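Local coordinates for putative nisin-resistance protein (Streptococcus agalactiae 515, PDB 4Y68) that probably acts as a membrane-anchored peptidase of family S41 that recognises the lantibiotic nisin and confers resistance to it, at residues I169-F182 / T193-I206. Numbering follows the deposited sequence.
Sequences IGGLASILPNDTLF and TITMKNIPLEALKI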
# COMPACT_ATOMS: atom_id res chain seq x y z
N ILE A 169 3.47 8.47 -0.74
CA ILE A 169 4.66 8.70 -1.53
C ILE A 169 4.74 10.18 -1.85
O ILE A 169 5.80 10.78 -1.73
CB ILE A 169 4.67 7.90 -2.84
CG1 ILE A 169 4.79 6.40 -2.57
CG2 ILE A 169 5.85 8.35 -3.70
CD1 ILE A 169 6.05 6.00 -1.84
N GLY A 170 3.62 10.77 -2.24
CA GLY A 170 3.57 12.18 -2.58
C GLY A 170 4.07 13.15 -1.51
O GLY A 170 4.85 14.06 -1.79
N GLY A 171 3.62 12.97 -0.28
CA GLY A 171 4.03 13.84 0.80
C GLY A 171 5.52 13.73 1.06
O GLY A 171 6.15 14.68 1.53
N LEU A 172 6.10 12.58 0.76
CA LEU A 172 7.51 12.33 1.01
C LEU A 172 8.37 12.61 -0.22
O LEU A 172 9.56 12.26 -0.25
CB LEU A 172 7.72 10.89 1.48
CG LEU A 172 6.92 10.54 2.75
CD1 LEU A 172 6.87 9.04 3.04
CD2 LEU A 172 7.47 11.28 3.97
N ALA A 173 7.77 13.26 -1.21
CA ALA A 173 8.42 13.45 -2.51
C ALA A 173 9.76 14.14 -2.38
O ALA A 173 10.73 13.76 -3.02
CB ALA A 173 7.52 14.24 -3.46
N SER A 174 9.82 15.15 -1.52
CA SER A 174 11.04 15.94 -1.37
C SER A 174 12.23 15.13 -0.88
O SER A 174 13.39 15.56 -1.03
CB SER A 174 10.78 17.14 -0.41
OG SER A 174 10.89 16.75 0.96
N ILE A 175 11.99 13.96 -0.27
CA ILE A 175 13.12 13.13 0.18
C ILE A 175 13.24 11.82 -0.59
O ILE A 175 13.98 10.91 -0.18
CB ILE A 175 13.06 12.80 1.70
CG1 ILE A 175 11.68 12.31 2.12
CG2 ILE A 175 13.46 14.03 2.55
CD1 ILE A 175 11.59 11.97 3.58
N LEU A 176 12.57 11.72 -1.73
CA LEU A 176 12.69 10.52 -2.56
C LEU A 176 13.25 10.85 -3.96
O LEU A 176 13.12 11.96 -4.45
CB LEU A 176 11.33 9.82 -2.70
CG LEU A 176 10.80 8.98 -1.52
CD1 LEU A 176 9.31 8.69 -1.71
CD2 LEU A 176 11.56 7.70 -1.36
N PRO A 177 13.86 9.87 -4.61
CA PRO A 177 14.45 10.04 -5.94
C PRO A 177 13.38 10.34 -6.97
O PRO A 177 12.27 9.81 -6.83
CB PRO A 177 15.09 8.67 -6.23
CG PRO A 177 15.21 8.03 -4.92
CD PRO A 177 14.07 8.51 -4.09
N ASN A 178 13.69 11.16 -7.97
CA ASN A 178 12.83 11.25 -9.15
C ASN A 178 13.21 10.13 -10.11
O ASN A 178 13.76 10.38 -11.18
CB ASN A 178 12.95 12.61 -9.83
CG ASN A 178 11.97 12.77 -10.97
OD1 ASN A 178 10.89 12.20 -10.96
ND2 ASN A 178 12.36 13.55 -11.96
N ASP A 179 12.95 8.90 -9.71
CA ASP A 179 13.45 7.72 -10.41
C ASP A 179 12.62 6.51 -9.95
O ASP A 179 11.59 6.66 -9.30
CB ASP A 179 14.94 7.49 -10.09
CG ASP A 179 15.70 6.72 -11.17
OD1 ASP A 179 15.11 5.85 -11.86
OD2 ASP A 179 16.90 6.99 -11.34
N THR A 180 13.13 5.33 -10.24
CA THR A 180 12.49 4.09 -9.85
C THR A 180 12.28 4.02 -8.34
O THR A 180 13.17 4.29 -7.57
CB THR A 180 13.32 2.89 -10.33
OG1 THR A 180 13.18 2.75 -11.75
CG2 THR A 180 12.88 1.63 -9.64
N LEU A 181 11.07 3.68 -7.93
CA LEU A 181 10.77 3.47 -6.52
C LEU A 181 10.81 1.98 -6.16
O LEU A 181 11.48 1.60 -5.19
CB LEU A 181 9.41 4.08 -6.18
CG LEU A 181 9.39 5.54 -5.73
CD1 LEU A 181 10.69 6.29 -5.99
CD2 LEU A 181 8.21 6.27 -6.32
N PHE A 182 10.07 1.15 -6.90
CA PHE A 182 10.19 -0.31 -6.80
C PHE A 182 9.71 -0.90 -8.13
O PHE A 182 9.16 -0.19 -8.96
CB PHE A 182 9.40 -0.88 -5.60
CG PHE A 182 7.94 -0.53 -5.62
CD1 PHE A 182 7.48 0.62 -5.01
CD2 PHE A 182 7.02 -1.34 -6.25
CE1 PHE A 182 6.13 0.95 -5.03
CE2 PHE A 182 5.67 -1.02 -6.27
CZ PHE A 182 5.23 0.13 -5.67
N THR A 193 7.42 -0.86 -13.45
CA THR A 193 8.17 -0.07 -12.49
C THR A 193 7.27 1.02 -11.95
O THR A 193 6.56 1.64 -12.71
CB THR A 193 9.43 0.54 -13.13
OG1 THR A 193 10.40 -0.50 -13.34
CG2 THR A 193 10.04 1.60 -12.24
N ILE A 194 7.25 1.22 -10.63
CA ILE A 194 6.64 2.44 -10.08
C ILE A 194 7.75 3.49 -9.87
O ILE A 194 8.68 3.28 -9.10
CB ILE A 194 5.91 2.17 -8.77
CG1 ILE A 194 4.75 1.18 -8.98
CG2 ILE A 194 5.43 3.48 -8.13
CD1 ILE A 194 3.71 1.63 -10.01
N THR A 195 7.67 4.59 -10.61
CA THR A 195 8.62 5.70 -10.51
C THR A 195 7.88 6.88 -9.92
O THR A 195 6.66 6.86 -9.82
CB THR A 195 9.22 6.15 -11.88
OG1 THR A 195 8.18 6.74 -12.69
CG2 THR A 195 9.82 4.99 -12.63
N MET A 196 8.63 7.92 -9.58
CA MET A 196 8.00 9.11 -9.04
C MET A 196 7.04 9.72 -10.07
O MET A 196 6.02 10.26 -9.70
CB MET A 196 9.07 10.11 -8.57
CG MET A 196 8.53 11.29 -7.76
SD MET A 196 7.51 10.86 -6.33
CE MET A 196 8.73 10.25 -5.19
N LYS A 197 7.33 9.58 -11.36
CA LYS A 197 6.40 10.02 -12.43
C LYS A 197 5.03 9.31 -12.45
O LYS A 197 4.00 9.93 -12.70
CB LYS A 197 7.05 9.84 -13.80
CG LYS A 197 8.37 10.55 -13.94
CD LYS A 197 9.31 9.81 -14.90
CE LYS A 197 9.09 10.19 -16.38
NZ LYS A 197 7.78 9.78 -16.96
N ASN A 198 5.00 8.01 -12.21
CA ASN A 198 3.71 7.32 -12.10
C ASN A 198 2.86 7.80 -10.90
O ASN A 198 1.73 7.32 -10.72
CB ASN A 198 3.89 5.81 -11.98
CG ASN A 198 4.78 5.23 -13.06
OD1 ASN A 198 5.64 4.41 -12.75
ND2 ASN A 198 4.58 5.65 -14.31
N ILE A 199 3.40 8.70 -10.07
CA ILE A 199 2.68 9.18 -8.90
C ILE A 199 1.97 10.47 -9.28
O ILE A 199 2.61 11.42 -9.70
CB ILE A 199 3.61 9.45 -7.70
CG1 ILE A 199 4.51 8.24 -7.43
CG2 ILE A 199 2.80 9.82 -6.45
CD1 ILE A 199 3.76 7.07 -6.82
N PRO A 200 0.64 10.51 -9.14
CA PRO A 200 -0.12 11.70 -9.55
C PRO A 200 0.12 12.91 -8.67
O PRO A 200 -0.79 13.33 -7.96
CB PRO A 200 -1.58 11.24 -9.44
CG PRO A 200 -1.52 9.78 -9.62
CD PRO A 200 -0.25 9.36 -8.91
N LEU A 201 1.32 13.47 -8.70
CA LEU A 201 1.65 14.62 -7.88
C LEU A 201 0.80 15.84 -8.24
O LEU A 201 0.40 16.61 -7.36
CB LEU A 201 3.13 14.97 -8.01
CG LEU A 201 4.15 13.96 -7.49
CD1 LEU A 201 5.51 14.57 -7.51
CD2 LEU A 201 3.81 13.47 -6.09
N GLU A 202 0.53 16.01 -9.54
CA GLU A 202 -0.27 17.14 -10.02
C GLU A 202 -1.58 17.24 -9.21
O GLU A 202 -1.93 18.30 -8.74
CB GLU A 202 -0.56 16.99 -11.52
CG GLU A 202 0.65 17.27 -12.46
CD GLU A 202 1.68 16.12 -12.51
OE1 GLU A 202 1.35 14.99 -12.08
OE2 GLU A 202 2.82 16.35 -12.97
N ALA A 203 -2.27 16.11 -9.05
CA ALA A 203 -3.46 16.04 -8.21
C ALA A 203 -3.27 16.57 -6.77
O ALA A 203 -4.21 17.11 -6.20
CB ALA A 203 -3.94 14.62 -8.15
N LEU A 204 -2.09 16.40 -6.19
CA LEU A 204 -1.82 16.88 -4.84
C LEU A 204 -1.37 18.34 -4.85
O LEU A 204 -1.04 18.90 -3.80
CB LEU A 204 -0.75 16.01 -4.19
CG LEU A 204 -0.91 14.49 -4.33
CD1 LEU A 204 0.26 13.74 -3.69
CD2 LEU A 204 -2.22 14.04 -3.74
N LYS A 205 -1.33 18.94 -6.04
CA LYS A 205 -0.73 20.26 -6.28
C LYS A 205 0.65 20.36 -5.65
O LYS A 205 0.95 21.33 -4.96
CB LYS A 205 -1.63 21.39 -5.76
CG LYS A 205 -3.12 21.23 -6.12
CD LYS A 205 -3.84 22.58 -6.16
CE LYS A 205 -5.35 22.41 -6.29
NZ LYS A 205 -6.08 23.72 -6.17
N ILE A 206 1.46 19.34 -5.86
CA ILE A 206 2.85 19.34 -5.44
C ILE A 206 3.73 19.37 -6.70
O ILE A 206 3.43 18.70 -7.68
CB ILE A 206 3.20 18.12 -4.60
CG1 ILE A 206 2.49 18.16 -3.25
CG2 ILE A 206 4.71 18.02 -4.39
CD1 ILE A 206 2.91 17.06 -2.30
O HOH W 1 10.37 9.46 -11.78
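Met196 leaves its backbone with CG anti to N (chi1 -170°) and then bends at chi2 and chi3, a folded course that carries its methyl group in among Ile169, Leu176 and Leu181. There CE lies 3.6 Å from Leu176 CB and 3.8 Å from Ile169 CG2, while Ile199, crossing Ile169 at about a right angle, adds its CG1 and CD1 to the same cluster. Phe182 is placed differently: with chi1 at 57°, CG sits between the backbone N and the carbonyl carbon, and the ring runs alongside Ile194, whose CB makes a CH-pi contact over one face, 4.0 Å from the ring centroid.

Between these two apolar groups the strands of a beta hairpin, 180-185 and 191-195, are hydrogen-bonded to each other, with a classic beta bulge shifting the register by one residue. Leu181 and Phe182 both face Ile194, whose O accepts a bond from Leu181 N (2.7 Å) and a weak one from Phe182 N; Ile194 N returns to Phe182 O at 2.9 Å. Where the second strand ends, Met196 N donates to Asp179 O at 3.2 Å. A water accepts from Lys197 N and donates to Asn178 OD1, so linking the two residues.

Farther along, helix 165-171 comes close to the 201-206 turn at Gly170, whose CA meets Leu201 CD2 at 3.7 Å and Leu204 CD1 at 3.8 Å. The example illustrates a division of labour: backbone bonds fix the bulged hairpin, whereas dispersion between aliphatic groups and the bent thioether seats the following loop against the helix within the S41 peptidase region.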